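Local coordinates for N-acetylneuraminic acid outer membrane channel protein NanC (Escherichia coli, PDB 2WJR) that forms a monomeric, weakly anion-selective outer-membrane channel that lets N-acetylneuraminic acid, the most abundant sialic acid of host cell surfaces, enter the bacterium, at residues V126-G131 with Q146-S151; G86-L91 with G102-Y107; K163-N168 with Y188-G193. The protein carries 1 engineered substitution. All coordinates share one frame; numbering follows the deposited sequence.

Contact 1: residues V126-G131 with Q146-S151. With OCT (N-octane), chain E.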
loop_
_atom_site.group_PDB
_atom_site.type_symbol
_atom_site.label_atom_id
_atom_site.label_comp_id
_atom_site.label_asym_id
_atom_site.label_seq_id
_atom_site.Cartn_x
_atom_site.Cartn_y
_atom_site.Cartn_z
ATOM N N VAL A 126 2.494 13.251 6.158
ATOM C CA VAL A 126 2.817 12.003 6.786
ATOM C C VAL A 126 4.180 11.455 6.335
ATOM O O VAL A 126 4.528 11.527 5.156
ATOM C CB VAL A 126 1.739 10.967 6.477
ATOM C CG1 VAL A 126 2.236 9.564 6.882
ATOM C CG2 VAL A 126 0.415 11.317 7.189
ATOM N N HIS A 127 4.936 10.928 7.292
ATOM C CA HIS A 127 6.186 10.205 7.018
ATOM C C HIS A 127 5.864 8.742 7.022
ATOM O O HIS A 127 5.358 8.237 8.018
ATOM C CB HIS A 127 7.208 10.449 8.114
ATOM C CG HIS A 127 7.672 11.864 8.227
ATOM N ND1 HIS A 127 8.484 12.461 7.289
ATOM C CD2 HIS A 127 7.461 12.795 9.191
ATOM C CE1 HIS A 127 8.732 13.705 7.650
ATOM N NE2 HIS A 127 8.128 13.932 8.804
ATOM N N ARG A 128 6.156 8.033 5.928
ATOM C CA ARG A 128 5.766 6.639 5.808
ATOM C C ARG A 128 6.938 5.730 5.371
ATOM O O ARG A 128 7.655 6.028 4.412
ATOM C CB ARG A 128 4.588 6.481 4.843
ATOM C CG ARG A 128 4.224 5.032 4.601
ATOM C CD ARG A 128 3.079 4.867 3.658
ATOM N NE ARG A 128 2.860 3.442 3.364
ATOM C CZ ARG A 128 1.682 2.831 3.232
ATOM N NH1 ARG A 128 0.531 3.493 3.372
ATOM N NH2 ARG A 128 1.666 1.526 2.978
ATOM N N TRP A 129 7.102 4.634 6.113
ATOM C CA TRP A 129 8.100 3.614 5.819
ATOM C C TRP A 129 7.387 2.300 5.508
ATOM O O TRP A 129 6.436 1.904 6.208
ATOM C CB TRP A 129 9.006 3.404 7.031
ATOM C CG TRP A 129 9.996 4.472 7.258
ATOM C CD1 TRP A 129 9.875 5.581 8.063
ATOM C CD2 TRP A 129 11.298 4.542 6.665
ATOM N NE1 TRP A 129 11.031 6.336 7.985
ATOM C CE2 TRP A 129 11.913 5.710 7.136
ATOM C CE3 TRP A 129 11.995 3.723 5.763
ATOM C CZ2 TRP A 129 13.210 6.079 6.740
ATOM C CZ3 TRP A 129 13.273 4.089 5.372
ATOM C CH2 TRP A 129 13.871 5.251 5.871
ATOM N N ASP A 130 7.856 1.607 4.464
ATOM C CA ASP A 130 7.408 0.265 4.176
ATOM C C ASP A 130 8.626 -0.648 4.033
ATOM O O ASP A 130 9.618 -0.263 3.429
ATOM C CB ASP A 130 6.591 0.224 2.885
ATOM C CG ASP A 130 5.241 0.913 3.016
ATOM O OD1 ASP A 130 4.255 0.247 3.402
ATOM O OD2 ASP A 130 5.174 2.112 2.662
ATOM N N GLY A 131 8.525 -1.824 4.616
ATOM C CA GLY A 131 9.493 -2.909 4.455
ATOM C C GLY A 131 8.812 -4.042 3.706
ATOM O O GLY A 131 7.617 -4.291 3.887
ATOM N N GLN A 146 4.536 -7.244 3.790
ATOM C CA GLN A 146 4.813 -5.831 3.761
ATOM C C GLN A 146 4.509 -5.263 5.145
ATOM O O GLN A 146 3.407 -5.414 5.648
ATOM C CB GLN A 146 3.940 -5.146 2.708
ATOM C CG GLN A 146 4.227 -3.656 2.561
ATOM C CD GLN A 146 3.367 -2.980 1.504
ATOM O OE1 GLN A 146 2.751 -3.643 0.664
ATOM N NE2 GLN A 146 3.325 -1.670 1.535
ATOM N N THR A 147 5.492 -4.620 5.745
ATOM C CA THR A 147 5.318 -3.975 7.039
ATOM C C THR A 147 5.402 -2.455 6.860
ATOM O O THR A 147 6.154 -1.937 6.027
ATOM C CB THR A 147 6.317 -4.584 8.115
ATOM O OG1 THR A 147 5.940 -4.145 9.432
ATOM C CG2 THR A 147 7.755 -4.213 7.826
ATOM N N THR A 148 4.578 -1.719 7.610
ATOM C CA THR A 148 4.441 -0.302 7.385
ATOM C C THR A 148 4.380 0.443 8.717
ATOM O O THR A 148 3.754 -0.025 9.657
ATOM C CB THR A 148 3.152 0.009 6.620
ATOM O OG1 THR A 148 3.099 -0.774 5.420
ATOM C CG2 THR A 148 3.029 1.502 6.317
ATOM N N LEU A 149 5.075 1.560 8.768
ATOM C CA LEU A 149 5.043 2.490 9.924
ATOM C C LEU A 149 4.821 3.884 9.348
ATOM O O LEU A 149 5.580 4.339 8.473
ATOM C CB LEU A 149 6.352 2.423 10.700
ATOM C CG LEU A 149 6.574 3.478 11.797
ATOM C CD1 LEU A 149 5.459 3.365 12.820
ATOM C CD2 LEU A 149 7.973 3.298 12.465
ATOM N N TYR A 150 3.765 4.570 9.773
ATOM C CA TYR A 150 3.645 5.967 9.402
ATOM C C TYR A 150 3.327 6.832 10.605
ATOM O O TYR A 150 2.702 6.375 11.557
ATOM C CB TYR A 150 2.637 6.201 8.279
ATOM C CG TYR A 150 1.409 5.350 8.278
ATOM C CD1 TYR A 150 0.445 5.484 9.271
ATOM C CD2 TYR A 150 1.169 4.451 7.262
ATOM C CE1 TYR A 150 -0.719 4.745 9.252
ATOM C CE2 TYR A 150 0.016 3.698 7.232
ATOM C CZ TYR A 150 -0.937 3.842 8.241
ATOM O OH TYR A 150 -2.093 3.079 8.236
ATOM N N SER A 151 3.788 8.062 10.527
ATOM C CA SER A 151 3.641 9.030 11.620
ATOM C C SER A 151 3.291 10.391 11.075
ATOM O O SER A 151 3.630 10.739 9.946
ATOM C CB SER A 151 4.945 9.123 12.418
ATOM O OG SER A 151 5.971 9.636 11.605
HETATM C C1 OCT E . 9.788 -6.914 6.185
HETATM C C2 OCT E . 11.000 -6.030 6.516
HETATM C C3 OCT E . 12.161 -6.296 5.548
HETATM C C4 OCT E . 13.312 -5.283 5.707
HETATM C C5 OCT E . 13.888 -4.877 4.346
HETATM C C6 OCT E . 15.420 -4.655 4.358
HETATM C C7 OCT E . 15.896 -3.887 3.096
HETATM C C8 OCT E . 17.416 -3.962 2.842
#
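D130 and T148 form a non-hydrogen-bonded pair of antiparallel strands, their side chains pointing the same way. With OG1 anti to its carbonyl carbon (chi1 -53°), T148 donates through that hydroxyl to D130 OD1 over a short 2.5 Å, on the anti side and 34° out of the carboxylate plane. Q146 NE2 meets the same oxygen, D130 OD1, at 2.8 Å from above the carboxylate, its chain extended. From the same strand, R128 grips the acid side-on: NE lies 2.8 Å from D130 OD2 and NH2 2.9 Å from D130 OD1, each on a syn lone pair. T148 CG2, anti to the backbone N, rests over one guanidinium face, offset toward its rim and 3.5 Å from R128 NE. Farther out, R104 adds a salt bridge to D130 OD2, while Y150, its ring beside R128, hydrogen-bonds through OH to E167. Paired backbone bonds at H127/S151, W129/L149 and G131/T147 fix the register of this barrel hairpin. On the other face T147 CG2 touches octane C1 at 3.8 Å, consistent with a lipid-facing surface. Salt bridges from R128 and R104 would favour an ionised D130 on the face that presumably lines the pore.

Contact 2: residues G86-L91 with G102-Y107; sequences GPYVKL and GIRYRY. With OCT (N-octane), chain G; OCT (N-octane), chain E.
V89 pairs with Y105, and L91 with I103, through reciprocal backbone hydrogen bonds between almost antiparallel strands (170° between their directions). They form part of the β-hairpin of strands 82-94 and 99-110 in the wall of the porin barrel. Proline lacks an N-H, so P87 contributes just its carbonyl: Y107 N donates to P87 O at 3.1 Å, and P87 CD packs against Y107 O. Among the side chains, Y88 and R104 form the chief contact of the face that carries K90 and R106. Y88 CG lies between its own backbone N and carbonyl carbon (chi1 65°), and the ring receives R104 CD over one face in a CH-pi contact, 3.9 Å from CD to the ring centroid. R104 bends at chi3 (67°), and its NH2 goes to D130; its cation-pi contact with Y88 is long and weak. R106 CB packs on Y88 CB at 3.7 Å, and its guanidinium pairs with D108. The opposite face is largely apolar, with L91 CB 3.9 Å from I103 CG2; the hydroxyls of Y105 and Y107 bond to H127 and Q153. Two octanes line it: one touches I103 CG2 with C7, the other sets C3 3.8 Å above the plane of the Y107 ring, over its centre.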
loop_
_atom_site.group_PDB
_atom_site.type_symbol
_atom_site.label_atom_id
_atom_site.label_comp_id
_atom_site.label_asym_id
_atom_site.label_seq_id
_atom_site.Cartn_x
_atom_site.Cartn_y
_atom_site.Cartn_z
ATOM N N GLY A 86 3.063 11.875 -2.900
ATOM C CA GLY A 86 3.937 11.025 -2.100
ATOM C C GLY A 86 5.246 10.660 -2.766
ATOM O O GLY A 86 5.388 9.528 -3.238
ATOM N N PRO A 87 6.179 11.622 -2.857
ATOM C CA PRO A 87 7.485 11.302 -3.397
ATOM C C PRO A 87 8.158 10.272 -2.493
ATOM O O PRO A 87 7.929 10.261 -1.268
ATOM C CB PRO A 87 8.203 12.640 -3.398
ATOM C CG PRO A 87 7.509 13.457 -2.347
ATOM C CD PRO A 87 6.093 13.037 -2.459
ATOM N N TYR A 88 8.925 9.359 -3.094
ATOM C CA TYR A 88 9.560 8.311 -2.331
ATOM C C TYR A 88 10.861 7.811 -2.936
ATOM O O TYR A 88 11.177 8.122 -4.097
ATOM C CB TYR A 88 8.607 7.123 -2.139
ATOM C CG TYR A 88 8.165 6.330 -3.372
ATOM C CD1 TYR A 88 6.843 6.362 -3.801
ATOM C CD2 TYR A 88 9.054 5.496 -4.059
ATOM C CE1 TYR A 88 6.417 5.592 -4.882
ATOM C CE2 TYR A 88 8.631 4.715 -5.096
ATOM C CZ TYR A 88 7.332 4.780 -5.524
ATOM O OH TYR A 88 6.935 4.008 -6.581
ATOM N N VAL A 89 11.606 7.053 -2.131
ATOM C CA VAL A 89 12.690 6.232 -2.659
ATOM C C VAL A 89 12.558 4.826 -2.126
ATOM O O VAL A 89 12.434 4.617 -0.904
ATOM C CB VAL A 89 14.082 6.789 -2.333
ATOM C CG1 VAL A 89 15.188 5.851 -2.937
ATOM C CG2 VAL A 89 14.218 8.201 -2.867
ATOM N N LYS A 90 12.609 3.853 -3.037
ATOM C CA LYS A 90 12.554 2.452 -2.677
ATOM C C LYS A 90 13.893 1.797 -3.017
ATOM O O LYS A 90 14.419 1.991 -4.112
ATOM C CB LYS A 90 11.422 1.717 -3.393
ATOM C CG LYS A 90 11.269 0.251 -2.945
ATOM C CD LYS A 90 10.077 -0.439 -3.578
ATOM C CE LYS A 90 10.011 -1.873 -3.134
ATOM N NZ LYS A 90 8.755 -2.524 -3.610
ATOM N N LEU A 91 14.425 1.033 -2.080
ATOM C CA LEU A 91 15.614 0.220 -2.321
ATOM C C LEU A 91 15.210 -1.240 -2.335
ATOM O O LEU A 91 14.554 -1.702 -1.419
ATOM C CB LEU A 91 16.635 0.498 -1.224
ATOM C CG LEU A 91 17.937 -0.286 -1.249
ATOM C CD1 LEU A 91 18.789 0.160 -2.460
ATOM C CD2 LEU A 91 18.636 -0.011 0.088
ATOM N N GLY A 102 12.967 -5.313 0.386
ATOM C CA GLY A 102 12.670 -3.985 -0.085
ATOM C C GLY A 102 12.432 -3.059 1.087
ATOM O O GLY A 102 11.940 -3.493 2.115
ATOM N N ILE A 103 12.841 -1.813 0.932
ATOM C CA ILE A 103 12.527 -0.767 1.928
ATOM C C ILE A 103 12.214 0.534 1.207
ATOM O O ILE A 103 12.883 0.904 0.257
ATOM C CB ILE A 103 13.682 -0.599 2.956
ATOM C CG1 ILE A 103 13.316 0.383 4.095
ATOM C CG2 ILE A 103 14.996 -0.177 2.261
ATOM C CD1 ILE A 103 12.668 -0.260 5.305
ATOM N N ARG A 104 11.204 1.256 1.692
ATOM C CA ARG A 104 10.796 2.492 1.085
ATOM C C ARG A 104 10.502 3.532 2.157
ATOM O O ARG A 104 9.936 3.221 3.204
ATOM C CB ARG A 104 9.559 2.299 0.241
ATOM C CG ARG A 104 9.152 3.503 -0.598
ATOM C CD ARG A 104 7.927 3.176 -1.389
ATOM N NE ARG A 104 6.750 2.970 -0.549
ATOM C CZ ARG A 104 5.595 2.478 -0.974
ATOM N NH1 ARG A 104 5.433 2.137 -2.257
ATOM N NH2 ARG A 104 4.594 2.317 -0.123
ATOM N N TYR A 105 10.946 4.743 1.883
ATOM C CA TYR A 105 10.489 5.903 2.612
ATOM C C TYR A 105 9.721 6.801 1.663
ATOM O O TYR A 105 10.211 7.150 0.565
ATOM C CB TYR A 105 11.651 6.685 3.229
ATOM C CG TYR A 105 11.155 8.037 3.683
ATOM C CD1 TYR A 105 10.451 8.167 4.882
ATOM C CD2 TYR A 105 11.326 9.166 2.888
ATOM C CE1 TYR A 105 9.964 9.402 5.303
ATOM C CE2 TYR A 105 10.832 10.405 3.294
ATOM C CZ TYR A 105 10.151 10.510 4.500
ATOM O OH TYR A 105 9.669 11.739 4.882
ATOM N N ARG A 106 8.519 7.190 2.092
ATOM C CA ARG A 106 7.642 8.067 1.326
ATOM C C ARG A 106 7.134 9.199 2.227
ATOM O O ARG A 106 6.781 8.951 3.392
ATOM C CB ARG A 106 6.446 7.276 0.811
ATOM C CG ARG A 106 5.499 8.042 -0.152
ATOM C CD ARG A 106 4.476 7.052 -0.677
ATOM N NE ARG A 106 3.230 7.062 0.099
ATOM C CZ ARG A 106 2.390 6.044 0.241
ATOM N NH1 ARG A 106 2.640 4.854 -0.311
ATOM N NH2 ARG A 106 1.282 6.217 0.942
ATOM N N TYR A 107 7.124 10.407 1.678
ATOM C CA TYR A 107 6.560 11.604 2.330
ATOM C C TYR A 107 5.263 11.988 1.629
ATOM O O TYR A 107 5.298 12.458 0.492
ATOM C CB TYR A 107 7.548 12.767 2.249
ATOM C CG TYR A 107 7.052 14.065 2.885
ATOM C CD1 TYR A 107 6.773 14.126 4.241
ATOM C CD2 TYR A 107 6.887 15.217 2.127
ATOM C CE1 TYR A 107 6.321 15.302 4.839
ATOM C CE2 TYR A 107 6.444 16.416 2.713
ATOM C CZ TYR A 107 6.157 16.438 4.072
ATOM O OH TYR A 107 5.719 17.618 4.656
HETATM C C1 OCT G . 9.777 17.655 5.598
HETATM C C2 OCT G . 10.470 16.380 5.086
HETATM C C3 OCT G . 10.362 16.241 3.556
HETATM C C4 OCT G . 10.959 14.929 3.014
HETATM C C5 OCT G . 10.752 14.803 1.485
HETATM C C6 OCT G . 11.737 13.811 0.830
HETATM C C7 OCT G . 11.245 13.261 -0.525
HETATM C C8 OCT G . 11.579 11.768 -0.718
HETATM C C1 OCT E . 9.788 -6.914 6.185
HETATM C C2 OCT E . 11.000 -6.030 6.516
HETATM C C3 OCT E . 12.161 -6.296 5.548
HETATM C C4 OCT E . 13.312 -5.283 5.707
HETATM C C5 OCT E . 13.888 -4.877 4.346
HETATM C C6 OCT E . 15.420 -4.655 4.358
HETATM C C7 OCT E . 15.896 -3.887 3.096
HETATM C C8 OCT E . 17.416 -3.962 2.842
#

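Contact 3: residues K163-N168 with Y188-G193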
loop_
_atom_site.group_PDB
_atom_site.type_symbol
_atom_site.label_atom_id
_atom_site.label_comp_id
_atom_site.label_asym_id
_atom_site.label_seq_id
_atom_site.Cartn_x
_atom_site.Cartn_y
_atom_site.Cartn_z
ATOM N N LYS A 163 -0.252 9.481 17.092
ATOM C CA LYS A 163 0.346 10.185 15.972
ATOM C C LYS A 163 1.134 9.234 15.065
ATOM O O LYS A 163 1.908 9.675 14.229
ATOM C CB LYS A 163 1.267 11.283 16.485
ATOM C CG LYS A 163 0.526 12.352 17.302
ATOM C CD LYS A 163 1.393 13.591 17.492
ATOM C CE LYS A 163 1.331 14.510 16.300
ATOM N NZ LYS A 163 2.324 15.627 16.329
ATOM N N TRP A 164 0.955 7.942 15.270
ATOM C CA TRP A 164 1.621 6.922 14.439
ATOM C C TRP A 164 0.796 5.681 14.443
ATOM O O TRP A 164 -0.043 5.480 15.322
ATOM C CB TRP A 164 3.022 6.617 14.937
ATOM C CG TRP A 164 3.079 5.999 16.310
ATOM C CD1 TRP A 164 3.033 6.659 17.503
ATOM C CD2 TRP A 164 3.218 4.606 16.627
ATOM N NE1 TRP A 164 3.109 5.765 18.541
ATOM C CE2 TRP A 164 3.231 4.499 18.034
ATOM C CE3 TRP A 164 3.329 3.436 15.859
ATOM C CZ2 TRP A 164 3.359 3.275 18.690
ATOM C CZ3 TRP A 164 3.438 2.216 16.505
ATOM C CH2 TRP A 164 3.455 2.142 17.916
ATOM N N ALA A 165 1.016 4.833 13.437
ATOM C CA ALA A 165 0.347 3.563 13.368
ATOM C C ALA A 165 1.111 2.660 12.423
ATOM O O ALA A 165 2.045 3.093 11.724
ATOM C CB ALA A 165 -1.074 3.712 12.889
ATOM N N THR A 166 0.680 1.418 12.411
ATOM C CA THR A 166 1.330 0.356 11.637
ATOM C C THR A 166 0.330 -0.362 10.745
ATOM O O THR A 166 -0.898 -0.273 10.934
ATOM C CB THR A 166 2.059 -0.670 12.565
ATOM O OG1 THR A 166 1.106 -1.331 13.413
ATOM C CG2 THR A 166 3.109 0.015 13.394
ATOM N N GLU A 167 0.854 -1.010 9.707
ATOM C CA GLU A 167 0.093 -1.994 8.970
ATOM C C GLU A 167 1.024 -3.170 8.711
ATOM O O GLU A 167 2.238 -3.001 8.549
ATOM C CB GLU A 167 -0.438 -1.451 7.639
ATOM C CG GLU A 167 -1.265 -0.155 7.726
ATOM C CD GLU A 167 -1.846 0.272 6.377
ATOM O OE1 GLU A 167 -1.717 -0.494 5.386
ATOM O OE2 GLU A 167 -2.433 1.376 6.306
ATOM N N ASN A 168 0.442 -4.352 8.682
ATOM C CA ASN A 168 1.147 -5.541 8.274
ATOM C C ASN A 168 0.268 -6.325 7.335
ATOM O O ASN A 168 -0.858 -6.699 7.688
ATOM C CB ASN A 168 1.552 -6.370 9.488
ATOM C CG ASN A 168 2.767 -5.807 10.191
ATOM O OD1 ASN A 168 3.901 -5.993 9.738
ATOM N ND2 ASN A 168 2.535 -5.071 11.297
ATOM N N TYR A 188 -3.317 -6.713 9.240
ATOM C CA TYR A 188 -3.682 -6.070 10.484
ATOM C C TYR A 188 -3.325 -4.591 10.358
ATOM O O TYR A 188 -2.141 -4.214 10.182
ATOM C CB TYR A 188 -2.992 -6.713 11.678
ATOM C CG TYR A 188 -3.448 -6.039 12.956
ATOM C CD1 TYR A 188 -2.556 -5.322 13.743
ATOM C CD2 TYR A 188 -4.794 -6.059 13.322
ATOM C CE1 TYR A 188 -2.977 -4.679 14.903
ATOM C CE2 TYR A 188 -5.231 -5.416 14.472
ATOM C CZ TYR A 188 -4.316 -4.720 15.250
ATOM O OH TYR A 188 -4.747 -4.071 16.379
ATOM N N LEU A 189 -4.353 -3.744 10.411
ATOM C CA LEU A 189 -4.170 -2.322 10.161
ATOM C C LEU A 189 -4.207 -1.469 11.449
ATOM O O LEU A 189 -4.603 -0.304 11.425
ATOM C CB LEU A 189 -5.213 -1.869 9.155
ATOM C CG LEU A 189 -5.208 -2.682 7.857
ATOM C CD1 LEU A 189 -6.296 -2.149 6.934
ATOM C CD2 LEU A 189 -3.830 -2.640 7.152
ATOM N N ASP A 190 -3.743 -2.059 12.548
ATOM C CA ASP A 190 -3.649 -1.379 13.842
ATOM C C ASP A 190 -5.099 -1.113 14.320
ATOM O O ASP A 190 -6.051 -1.613 13.738
ATOM C CB ASP A 190 -2.833 -0.081 13.670
ATOM C CG ASP A 190 -2.148 0.380 14.950
ATOM O OD1 ASP A 190 -2.839 0.536 15.999
ATOM O OD2 ASP A 190 -0.926 0.650 14.888
ATOM N N ARG A 191 -5.266 -0.337 15.375
ATOM C CA ARG A 191 -6.619 -0.015 15.840
ATOM C C ARG A 191 -7.160 1.196 15.084
ATOM O O ARG A 191 -7.399 2.239 15.671
ATOM C CB ARG A 191 -6.593 0.240 17.339
ATOM C CG ARG A 191 -6.161 -0.981 18.147
ATOM C CD ARG A 191 -6.461 -0.751 19.647
ATOM N NE ARG A 191 -7.909 -0.654 19.838
ATOM C CZ ARG A 191 -8.742 -1.704 19.865
ATOM N NH1 ARG A 191 -10.057 -1.522 20.030
ATOM N NH2 ARG A 191 -8.277 -2.943 19.762
ATOM N N GLN A 192 -7.364 1.038 13.776
ATOM C CA GLN A 192 -7.726 2.150 12.904
ATOM C C GLN A 192 -9.119 1.983 12.303
ATOM O O GLN A 192 -9.512 2.744 11.403
ATOM C CB GLN A 192 -6.687 2.309 11.782
ATOM C CG GLN A 192 -5.395 2.933 12.255
ATOM C CD GLN A 192 -4.458 3.318 11.120
ATOM O OE1 GLN A 192 -4.326 4.492 10.791
ATOM N NE2 GLN A 192 -3.801 2.322 10.516
ATOM N N GLY A 193 -9.862 1.004 12.807
ATOM C CA GLY A 193 -11.230 0.802 12.362
ATOM C C GLY A 193 -12.083 1.945 12.902
ATOM O O GLY A 193 -11.834 2.457 14.012
HETATM O O HOH W 1 -0.068 -3.762 11.976
#
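N168 and Y188 exchange two backbone hydrogen bonds, N168 N to Y188 O at 3.0 Å and Y188 N to N168 O at 2.9 Å, forming the last bridge before residues 189-192 leave the strand. Beyond it a side chain replaces the backbone: T166 N donates to D190 OD2 at 3.1 Å, meeting the carboxylate on its anti side. CG of D190 lies anti to its backbone N (chi1 -154°), and T166 OG1 also sits near OD2, the two side chains crossing at about a right angle. One water links N168 ND2 (3.0 Å), Y188 O (2.8 Å) and T166 OG1, accepting from the amide and donating to the carbonyl.

Within the barrel this is the extracellular end of two neighbouring strands, where strand 180-188 gives way to a loop. The chain departs at D190, R191 centres an inverse gamma turn, and Q192 with G193 makes a classic β-bulge against strand 198-212. Side chains brace that loop internally: R191 N donates to D190 OD1 at 2.7 Å, on the anti lone pair, and Q192 NE2 to L189 O at 2.9 Å from above the carbonyl plane. T166 O, by contrast, is buried without a hydrogen-bonding partner.

Van der Waals packing completes the contact. L189 CD2 touches the E167 side chain from CB to OE1, the two crossing obliquely, and A165 CB lies against the Q192 amide.

How the contacts relate
From the N terminus, contact 2 comes first: residues 86-91 and 102-107 close the hairpin of strands 82-94 and 99-110. After an extracellular excursion, contact 1 (126-131 with 146-151) closes the next hairpin, and in contact 3 residues 163-168 meet 188-193 after the chain has turned through the periplasmic end. The three lie in series, neither nested nor crossed, and successively tie neighbouring strands of the barrel wall from 82-94 to 180-188. Contact 1 is flanked by the others: probable hydrogen bonds R128 O to R106 N and H127 ND1 to Y105 OH join it to contact 2, and T147 OG1 to N168 OD1 joins it to contact 3. Contacts 2 and 3 do not touch, their centres about 19 Å apart.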